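Local coordinates for protein acetyltransferase (PDB 4ZBG) that binds acetyl-CoA and, as a GNAT-family N-acetyltransferase, probably transfers its acetyl group to an amine acceptor, at residues E21-V33 with G85-G97. Sequence-based numbering, arbitrary orientation.
With ACO (acetyl coenzyme *a), chain B.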
ATOM      1  N   GLU A  21       6.039  11.358  10.035  1.00  8.80           N
ATOM      2  CA  GLU A  21       7.136  10.891   9.206  1.00  9.48           C
ATOM      3  C   GLU A  21       6.671  10.069   7.999  1.00  8.05           C
ATOM      4  O   GLU A  21       7.229  10.183   6.905  1.00  8.52           O
ATOM      5  CB  GLU A  21       8.126  10.094  10.033  1.00 12.24           C
ATOM      6  CG  GLU A  21       9.382   9.837   9.276  1.00 15.39           C
ATOM      7  CD  GLU A  21      10.532   9.450  10.161  1.00 18.07           C
ATOM      8  OE1 GLU A  21      10.405   9.517  11.402  1.00 22.19           O
ATOM      9  OE2 GLU A  21      11.576   9.096   9.610  1.00 16.68           O
ATOM     10  N   ILE A  22       5.656   9.234   8.196  1.00  6.70           N
ATOM     11  CA  ILE A  22       5.073   8.493   7.083  1.00  6.96           C
ATOM     12  C   ILE A  22       4.610   9.474   6.013  1.00  6.23           C
ATOM     13  O   ILE A  22       4.837   9.267   4.819  1.00  6.43           O
ATOM     14  CB  ILE A  22       3.910   7.599   7.559  1.00  6.93           C
ATOM     15  CG1 ILE A  22       4.442   6.390   8.334  1.00  7.55           C
ATOM     16  CG2 ILE A  22       3.032   7.167   6.380  1.00  7.42           C
ATOM     17  CD1 ILE A  22       3.370   5.620   9.067  1.00  8.13           C
ATOM     18  N   ARG A  23       3.946  10.545   6.434  1.00  6.32           N
ATOM     19  CA  ARG A  23       3.436  11.498   5.464  1.00  6.77           C
ATOM     20  C   ARG A  23       4.566  12.247   4.766  1.00  6.69           C
ATOM     21  O   ARG A  23       4.506  12.502   3.574  1.00  7.19           O
ATOM     22  CB  ARG A  23       2.442  12.461   6.109  1.00  7.48           C
ATOM     23  CG  ARG A  23       1.853  13.446   5.121  1.00  7.31           C
ATOM     24  CD  ARG A  23       0.514  13.929   5.593  1.00  7.75           C
ATOM     25  NE  ARG A  23      -0.027  14.951   4.708  1.00  7.54           N
ATOM     26  CZ  ARG A  23      -1.273  15.397   4.767  1.00  7.17           C
ATOM     27  NH1 ARG A  23      -2.138  14.873   5.629  1.00  7.82           N
ATOM     28  NH2 ARG A  23      -1.657  16.353   3.936  1.00  8.60           N
ATOM     29  N   GLN A  24       5.627  12.545   5.505  1.00  7.40           N
ATOM     30  CA  GLN A  24       6.798  13.189   4.912  1.00  8.69           C
ATOM     31  C   GLN A  24       7.442  12.314   3.833  1.00  7.99           C
ATOM     32  O   GLN A  24       7.796  12.791   2.756  1.00  7.67           O
ATOM     33  CB  GLN A  24       7.814  13.512   6.003  1.00 12.48           C
ATOM     34  CG  GLN A  24       9.091  14.167   5.512  1.00 19.01           C
ATOM     35  CD  GLN A  24      10.160  14.251   6.593  1.00 25.13           C
ATOM     36  OE1 GLN A  24       9.897  13.994   7.772  1.00 28.07           O
ATOM     37  NE2 GLN A  24      11.377  14.599   6.192  1.00 27.87           N
ATOM     38  N   VAL A  25       7.592  11.028   4.122  1.00  7.18           N
ATOM     39  CA  VAL A  25       8.162  10.107   3.148  1.00  7.67           C
ATOM     40  C   VAL A  25       7.260   9.982   1.915  1.00  6.50           C
ATOM     41  O   VAL A  25       7.727  10.021   0.772  1.00  6.82           O
ATOM     42  CB  VAL A  25       8.433   8.741   3.796  1.00  9.43           C
ATOM     43  CG1 VAL A  25       8.815   7.727   2.742  1.00 10.49           C
ATOM     44  CG2 VAL A  25       9.536   8.874   4.848  1.00 10.81           C
ATOM     45  N   THR A  26       5.964   9.834   2.158  1.00  6.31           N
ATOM     46  CA  THR A  26       4.996   9.706   1.086  1.00  5.97           C
ATOM     47  C   THR A  26       5.061  10.941   0.190  1.00  5.96           C
ATOM     48  O   THR A  26       5.133  10.840  -1.039  1.00  6.59           O
ATOM     49  CB  THR A  26       3.574   9.561   1.660  1.00  6.55           C
ATOM     50  OG1 THR A  26       3.515   8.390   2.475  1.00  7.08           O
ATOM     51  CG2 THR A  26       2.543   9.444   0.571  1.00  7.73           C
ATOM     52  N   GLU A  27       5.051  12.120   0.802  1.00  6.05           N
ATOM     53  CA  GLU A  27       5.030  13.341   0.017  1.00  7.46           C
ATOM     54  C   GLU A  27       6.333  13.551  -0.739  1.00  7.26           C
ATOM     55  O   GLU A  27       6.318  14.039  -1.867  1.00  8.38           O
ATOM     56  CB  GLU A  27       4.628  14.536   0.881  1.00  8.41           C
ATOM     57  CG  GLU A  27       3.157  14.411   1.273  1.00  9.33           C
ATOM     58  CD  GLU A  27       2.629  15.508   2.168  1.00 10.92           C
ATOM     59  OE1 GLU A  27       3.413  16.291   2.733  1.00 14.03           O
ATOM     60  OE2 GLU A  27       1.397  15.565   2.315  1.00 10.69           O
ATOM     61  N   ALA A  28       7.455  13.130  -0.152  1.00  7.71           N
ATOM     62  CA  ALA A  28       8.738  13.207  -0.850  1.00  8.17           C
ATOM     63  C   ALA A  28       8.745  12.280  -2.059  1.00  7.73           C
ATOM     64  O   ALA A  28       9.221  12.644  -3.135  1.00  8.67           O
ATOM     65  CB  ALA A  28       9.881  12.859   0.083  1.00  9.34           C
ATOM     66  N   ALA A  29       8.208  11.078  -1.892  1.00  7.06           N
ATOM     67  CA  ALA A  29       8.193  10.104  -2.982  1.00  6.82           C
ATOM     68  C   ALA A  29       7.332  10.579  -4.156  1.00  6.48           C
ATOM     69  O   ALA A  29       7.680  10.375  -5.320  1.00  7.11           O
ATOM     70  CB  ALA A  29       7.707   8.757  -2.477  1.00  7.42           C
ATOM     71  N   PHE A  30       6.196  11.206  -3.860  1.00  6.50           N
ATOM     72  CA  PHE A  30       5.242  11.595  -4.902  1.00  6.49           C
ATOM     73  C   PHE A  30       5.471  13.005  -5.440  1.00  6.87           C
ATOM     74  O   PHE A  30       4.897  13.370  -6.457  1.00  7.80           O
ATOM     75  CB  PHE A  30       3.803  11.425  -4.412  1.00  6.86           C
ATOM     76  CG  PHE A  30       3.340  10.000  -4.434  1.00  6.44           C
ATOM     77  CD1 PHE A  30       2.796   9.458  -5.588  1.00  7.08           C
ATOM     78  CD2 PHE A  30       3.510   9.178  -3.328  1.00  6.36           C
ATOM     79  CE1 PHE A  30       2.392   8.138  -5.627  1.00  7.71           C
ATOM     80  CE2 PHE A  30       3.107   7.853  -3.365  1.00  7.15           C
ATOM     81  CZ  PHE A  30       2.545   7.333  -4.511  1.00  7.09           C
ATOM     82  N   ARG A  31       6.317  13.800  -4.782  1.00  7.22           N
ATOM     83  CA  ARG A  31       6.504  15.187  -5.201  1.00  8.18           C
ATOM     84  C   ARG A  31       6.851  15.350  -6.690  1.00  9.18           C
ATOM     85  O   ARG A  31       6.273  16.213  -7.345  1.00 10.32           O
ATOM     86  CB  ARG A  31       7.523  15.914  -4.310  1.00  9.92           C
ATOM     87  CG  ARG A  31       7.504  17.426  -4.496  1.00 13.42           C
ATOM     88  CD  ARG A  31       8.256  18.139  -3.385  1.00 16.59           C
ATOM     89  NE  ARG A  31       7.690  17.860  -2.067  1.00 20.23           N
ATOM     90  CZ  ARG A  31       8.334  17.216  -1.099  1.00 21.87           C
ATOM     91  NH1 ARG A  31       9.577  16.788  -1.293  1.00 23.18           N
ATOM     92  NH2 ARG A  31       7.739  17.001   0.066  1.00 22.08           N
ATOM     93  N   PRO A  32       7.755  14.508  -7.243  1.00  8.27           N
ATOM     94  CA  PRO A  32       8.082  14.667  -8.672  1.00  9.88           C
ATOM     95  C   PRO A  32       7.245  13.803  -9.608  1.00  9.37           C
ATOM     96  O   PRO A  32       7.486  13.810 -10.811  1.00 10.49           O
ATOM     97  CB  PRO A  32       9.533  14.203  -8.739  1.00 11.42           C
ATOM     98  CG  PRO A  32       9.604  13.140  -7.694  1.00 11.51           C
ATOM     99  CD  PRO A  32       8.710  13.605  -6.572  1.00  9.60           C
ATOM    100  N   VAL A  33       6.293  13.052  -9.071  1.00  8.72           N
ATOM    101  CA  VAL A  33       5.463  12.198  -9.906  1.00  8.99           C
ATOM    102  C   VAL A  33       4.499  13.082 -10.695  1.00  9.06           C
ATOM    103  O   VAL A  33       3.675  13.786 -10.110  1.00  9.53           O
ATOM    104  CB  VAL A  33       4.750  11.126  -9.056  1.00  8.18           C
ATOM    105  CG1 VAL A  33       3.770  10.344  -9.888  1.00  9.44           C
ATOM    106  CG2 VAL A  33       5.767  10.183  -8.423  1.00  8.77           C
ATOM    107  N   GLY A  85      -7.112  -2.966  -1.528  1.00  6.70           N
ATOM    108  CA  GLY A  85      -6.323  -2.237  -2.498  1.00  7.43           C
ATOM    109  C   GLY A  85      -4.984  -1.890  -1.897  1.00  6.44           C
ATOM    110  O   GLY A  85      -4.893  -1.511  -0.724  1.00  7.01           O
ATOM    111  N   LEU A  86      -3.939  -2.047  -2.698  1.00  5.73           N
ATOM    112  CA  LEU A  86      -2.587  -1.698  -2.297  1.00  5.96           C
ATOM    113  C   LEU A  86      -2.299  -0.284  -2.777  1.00  5.93           C
ATOM    114  O   LEU A  86      -2.383  -0.006  -3.974  1.00  6.71           O
ATOM    115  CB  LEU A  86      -1.589  -2.677  -2.928  1.00  7.34           C
ATOM    116  CG  LEU A  86      -0.114  -2.574  -2.526  1.00  7.88           C
ATOM    117  CD1 LEU A  86       0.575  -3.863  -2.932  1.00  8.84           C
ATOM    118  CD2 LEU A  86       0.613  -1.368  -3.140  1.00  8.88           C
ATOM    119  N   GLY A  87      -1.925   0.598  -1.857  1.00  6.72           N
ATOM    120  CA  GLY A  87      -1.467   1.918  -2.238  1.00  7.95           C
ATOM    121  C   GLY A  87      -1.933   3.019  -1.311  1.00  6.67           C
ATOM    122  O   GLY A  87      -3.002   2.929  -0.711  1.00  7.51           O
ATOM    123  N   PRO A  88      -1.144   4.092  -1.207  1.00  6.48           N
ATOM    124  CA  PRO A  88       0.169   4.236  -1.848  1.00  6.52           C
ATOM    125  C   PRO A  88       1.244   3.348  -1.231  1.00  6.12           C
ATOM    126  O   PRO A  88       1.115   2.893  -0.094  1.00  6.91           O
ATOM    127  CB  PRO A  88       0.523   5.701  -1.566  1.00  8.11           C
ATOM    128  CG  PRO A  88      -0.186   6.001  -0.303  1.00  9.53           C
ATOM    129  CD  PRO A  88      -1.503   5.274  -0.404  1.00  8.15           C
ATOM    130  N   VAL A  89       2.284   3.092  -2.019  1.00  6.34           N
ATOM    131  CA  VAL A  89       3.557   2.596  -1.518  1.00  6.29           C
ATOM    132  C   VAL A  89       4.594   3.647  -1.897  1.00  5.45           C
ATOM    133  O   VAL A  89       4.568   4.173  -3.017  1.00  6.09           O
ATOM    134  CB  VAL A  89       3.891   1.177  -2.056  1.00  7.53           C
ATOM    135  CG1 VAL A  89       3.869   1.114  -3.582  1.00  8.20           C
ATOM    136  CG2 VAL A  89       5.227   0.697  -1.499  1.00  8.05           C
ATOM    137  N   SER A  90       5.491   3.952  -0.961  1.00  5.51           N
ATOM    138  CA  SER A  90       6.408   5.078  -1.095  1.00  6.20           C
ATOM    139  C   SER A  90       7.745   4.720  -0.491  1.00  6.03           C
ATOM    140  O   SER A  90       7.793   4.181   0.608  1.00  6.81           O
ATOM    141  CB  SER A  90       5.883   6.290  -0.309  1.00  7.76           C
ATOM    142  OG  SER A  90       4.560   6.624  -0.671  1.00  8.13           O
ATOM    143  N   VAL A  91       8.823   5.046  -1.188  1.00  6.06           N
ATOM    144  CA  VAL A  91      10.170   4.883  -0.643  1.00  6.23           C
ATOM    145  C   VAL A  91      10.906   6.197  -0.860  1.00  6.60           C
ATOM    146  O   VAL A  91      10.755   6.816  -1.910  1.00  7.45           O
ATOM    147  CB  VAL A  91      10.908   3.686  -1.297  1.00  7.75           C
ATOM    148  CG1 VAL A  91      12.393   3.642  -0.893  1.00  8.08           C
ATOM    149  CG2 VAL A  91      10.211   2.378  -0.934  1.00  8.46           C
ATOM    150  N   LEU A  92      11.691   6.632   0.127  1.00  7.05           N
ATOM    151  CA  LEU A  92      12.484   7.847  -0.034  1.00  7.18           C
ATOM    152  C   LEU A  92      13.251   7.771  -1.342  1.00  7.31           C
ATOM    153  O   LEU A  92      13.906   6.763  -1.606  1.00  8.04           O
ATOM    154  CB  LEU A  92      13.489   7.976   1.105  1.00  9.31           C
ATOM    155  CG  LEU A  92      12.954   8.464   2.446  1.00 11.00           C
ATOM    156  CD1 LEU A  92      14.064   8.439   3.486  1.00 11.49           C
ATOM    157  CD2 LEU A  92      12.372   9.865   2.323  1.00 13.04           C
ATOM    158  N   PRO A  93      13.184   8.837  -2.156  1.00  7.79           N
ATOM    159  CA  PRO A  93      13.856   8.792  -3.455  1.00  8.83           C
ATOM    160  C   PRO A  93      15.302   8.286  -3.406  1.00  8.70           C
ATOM    161  O   PRO A  93      15.686   7.456  -4.236  1.00  9.69           O
ATOM    162  CB  PRO A  93      13.768  10.243  -3.922  1.00 10.35           C
ATOM    163  CG  PRO A  93      12.403  10.650  -3.427  1.00 10.38           C
ATOM    164  CD  PRO A  93      12.283  10.002  -2.053  1.00  9.16           C
ATOM    165  N   ALA A  94      16.092   8.760  -2.446  1.00  8.62           N
ATOM    166  CA  ALA A  94      17.492   8.370  -2.364  1.00 10.09           C
ATOM    167  C   ALA A  94      17.701   6.880  -2.120  1.00 10.61           C
ATOM    168  O   ALA A  94      18.751   6.341  -2.473  1.00 12.01           O
ATOM    169  CB  ALA A  94      18.188   9.169  -1.290  1.00 11.07           C
ATOM    170  N   ARG A  95      16.716   6.224  -1.513  1.00 10.31           N
ATOM    171  CA  ARG A  95      16.844   4.817  -1.155  1.00 10.23           C
ATOM    172  C   ARG A  95      16.049   3.888  -2.065  1.00  9.99           C
ATOM    173  O   ARG A  95      15.951   2.703  -1.784  1.00 10.72           O
ATOM    174  CB  ARG A  95      16.466   4.593   0.313  1.00 11.21           C
ATOM    175  CG  ARG A  95      17.420   5.259   1.316  1.00 12.94           C
ATOM    176  CD  ARG A  95      18.835   4.671   1.276  1.00 12.82           C
ATOM    177  NE  ARG A  95      18.841   3.279   1.715  1.00 12.42           N
ATOM    178  CZ  ARG A  95      19.026   2.875   2.968  1.00 12.24           C
ATOM    179  NH1 ARG A  95      19.235   3.754   3.937  1.00 12.70           N
ATOM    180  NH2 ARG A  95      19.001   1.583   3.260  1.00 12.46           N
ATOM    181  N   GLN A  96      15.502   4.414  -3.156  1.00  9.34           N
ATOM    182  CA  GLN A  96      14.828   3.570  -4.137  1.00 10.10           C
ATOM    183  C   GLN A  96      15.797   2.689  -4.912  1.00 10.15           C
ATOM    184  O   GLN A  96      16.998   2.954  -4.961  1.00 11.53           O
ATOM    185  CB  GLN A  96      14.032   4.438  -5.101  1.00 10.97           C
ATOM    186  CG  GLN A  96      12.823   5.075  -4.437  1.00 10.73           C
ATOM    187  CD  GLN A  96      12.182   6.139  -5.293  1.00 10.89           C
ATOM    188  OE1 GLN A  96      12.605   6.376  -6.426  1.00 11.12           O
ATOM    189  NE2 GLN A  96      11.154   6.792  -4.759  1.00 10.96           N
ATOM    190  N   GLY A  97      15.269   1.635  -5.527  1.00  9.92           N
ATOM    191  CA  GLY A  97      16.090   0.752  -6.337  1.00 11.23           C
ATOM    192  C   GLY A  97      17.025  -0.145  -5.551  1.00 10.58           C
ATOM    193  O   GLY A  97      18.040  -0.625  -6.073  1.00 12.13           O
TER
HETATM  194  N1A ACO B 201      19.742  -4.670  -8.433  1.00 27.27           N
HETATM  195  C2A ACO B 201      19.151  -4.367  -9.583  1.00 25.94           C
HETATM  196  N3A ACO B 201      17.943  -3.831  -9.626  1.00 24.87           N
HETATM  197  C4A ACO B 201      17.275  -3.583  -8.493  1.00 22.62           C
HETATM  198  C5A ACO B 201      17.850  -3.884  -7.281  1.00 23.77           C
HETATM  199  C6A ACO B 201      19.135  -4.447  -7.282  1.00 27.39           C
HETATM  200  N6A ACO B 201      19.788  -4.780  -6.032  1.00 28.99           N
HETATM  201  N7A ACO B 201      16.983  -3.544  -6.321  1.00 22.00           N
HETATM  202  C8A ACO B 201      15.907  -3.057  -6.921  1.00 20.06           C
HETATM  203  N9A ACO B 201      16.058  -3.066  -8.234  1.00 19.20           N
HETATM  204  C1B ACO B 201      15.090  -2.613  -9.232  1.00 16.51           C
HETATM  205  C2B ACO B 201      13.949  -3.310  -9.265  1.00 14.48           C
HETATM  206  O2B ACO B 201      14.034  -4.523 -10.045  1.00 14.09           O
HETATM  207  C3B ACO B 201      12.860  -2.238  -9.933  1.00 13.51           C
HETATM  208  O3B ACO B 201      13.096  -2.116 -11.361  1.00 14.52           O
HETATM  209  P3B ACO B 201      12.218  -2.927 -12.493  1.00 14.42           P
HETATM  210  O7A ACO B 201      12.761  -2.463 -13.824  1.00 15.45           O
HETATM  211  O8A ACO B 201      10.762  -2.564 -12.329  1.00 15.78           O
HETATM  212  O9A ACO B 201      12.445  -4.406 -12.268  1.00 13.40           O
HETATM  213  C4B ACO B 201      13.133  -1.081  -9.323  1.00 13.04           C
HETATM  214  O4B ACO B 201      14.616  -1.198  -8.801  1.00 15.36           O
HETATM  215  C5B ACO B 201      12.304  -0.739  -8.071  1.00 10.98           C
HETATM  216  O5B ACO B 201      12.168  -1.883  -7.264  1.00  9.12           O
HETATM  217  P1A ACO B 201      12.326  -1.812  -5.637  1.00  8.45           P
HETATM  218  O1A ACO B 201      13.719  -1.448  -5.222  1.00  9.36           O
HETATM  219  O2A ACO B 201      11.751  -3.092  -5.099  1.00  8.39           O
HETATM  220  O3A ACO B 201      11.290  -0.651  -5.200  1.00  7.97           O
HETATM  221  P2A ACO B 201      11.640   0.798  -4.582  1.00  7.86           P
HETATM  222  O4A ACO B 201      12.183   0.658  -3.194  1.00  7.35           O
HETATM  223  O5A ACO B 201      12.426   1.625  -5.560  1.00  8.96           O
HETATM  224  O6A ACO B 201      10.132   1.367  -4.432  1.00  8.45           O
HETATM  225  CBP ACO B 201       8.345   2.599  -5.427  1.00  9.15           C
HETATM  226  CCP ACO B 201       9.266   1.382  -5.545  1.00  8.92           C
HETATM  227  CDP ACO B 201       7.342   2.548  -6.578  1.00 10.30           C
HETATM  228  CEP ACO B 201       7.630   2.522  -4.083  1.00  9.72           C
HETATM  229  CAP ACO B 201       9.197   3.867  -5.504  1.00  9.16           C
HETATM  230  OAP ACO B 201       9.719   3.973  -6.807  1.00 13.05           O
HETATM  231  C9P ACO B 201       8.438   5.153  -5.172  1.00  7.94           C
HETATM  232  O9P ACO B 201       8.238   5.519  -4.052  1.00  7.54           O
HETATM  233  N8P ACO B 201       7.993   5.907  -6.307  1.00  8.51           N
HETATM  234  C7P ACO B 201       7.279   7.157  -6.159  1.00  8.65           C
HETATM  235  C6P ACO B 201       5.881   6.940  -5.602  1.00  8.17           C
HETATM  236  C5P ACO B 201       5.100   5.953  -6.443  1.00  8.09           C
HETATM  237  O5P ACO B 201       4.963   6.089  -7.620  1.00  9.51           O
HETATM  238  N4P ACO B 201       4.525   4.837  -5.751  1.00  7.38           N
HETATM  239  C3P ACO B 201       3.761   3.847  -6.480  1.00  8.09           C
HETATM  240  C2P ACO B 201       2.351   4.351  -6.760  1.00  9.84           C
HETATM  241  S1P ACO B 201       1.368   2.992  -7.448  1.00  9.55           S
HETATM  242  C   ACO B 201       0.812   2.073  -6.003  1.00  9.65           C
HETATM  243  O   ACO B 201       1.013   2.491  -4.907  1.00 11.01           O
HETATM  244  CH3 ACO B 201       0.099   0.757  -6.260  1.00 10.49           C
HETATM  245  O   HOH W   1       2.891   5.889   1.316  1.00  7.92           O
HETATM  246  O   HOH W   2      10.161   9.362  -6.150  1.00 11.23           O
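The F30 ring meets S90 OG at its edge, CE2 to OG 3.3 Å. P88 CB approaches the same corner obliquely, 3.8 Å from F30 CE2. One ring face carries acetyl-CoA, with C6P 3.5 Å above the plane, over the ring centre. T26 O lies at the edge, in plane.

Helix 21-30 crosses strand 85-91 at nearly a right angle (86°), with the CA atoms of T26 and S90 nearest, 5.3 Å apart. S90 CB packs on A29 CB. With chi1 at -54°, S90 OG lies anti to its carbonyl carbon and touches both T26 CA (3.6 Å) and the F30 edge. A water joins S90 OG to T26 OG1, donating to the latter, which itself donates to I22 O. Further along, V25 CG2 meets L92 CD2 at 3.9 Å, the two side chains at about a right angle. P93 CG rests on A28 O.

A second water links A29 O to Q96 NE2, which also donates to V91 O.

The direct touches are apolar or van der Waals, and polar links between the segments run through water. The strand alternates. S90 turns its side chain to the helix and pairs its backbone with H68. V89 and V91 point away and serve the cofactor, as is usual in GNAT folds: V89 O accepts from N4P of acetyl-CoA (2.8 Å), V91 N donates to its O9P, and V89 N reaches its acetyl oxygen.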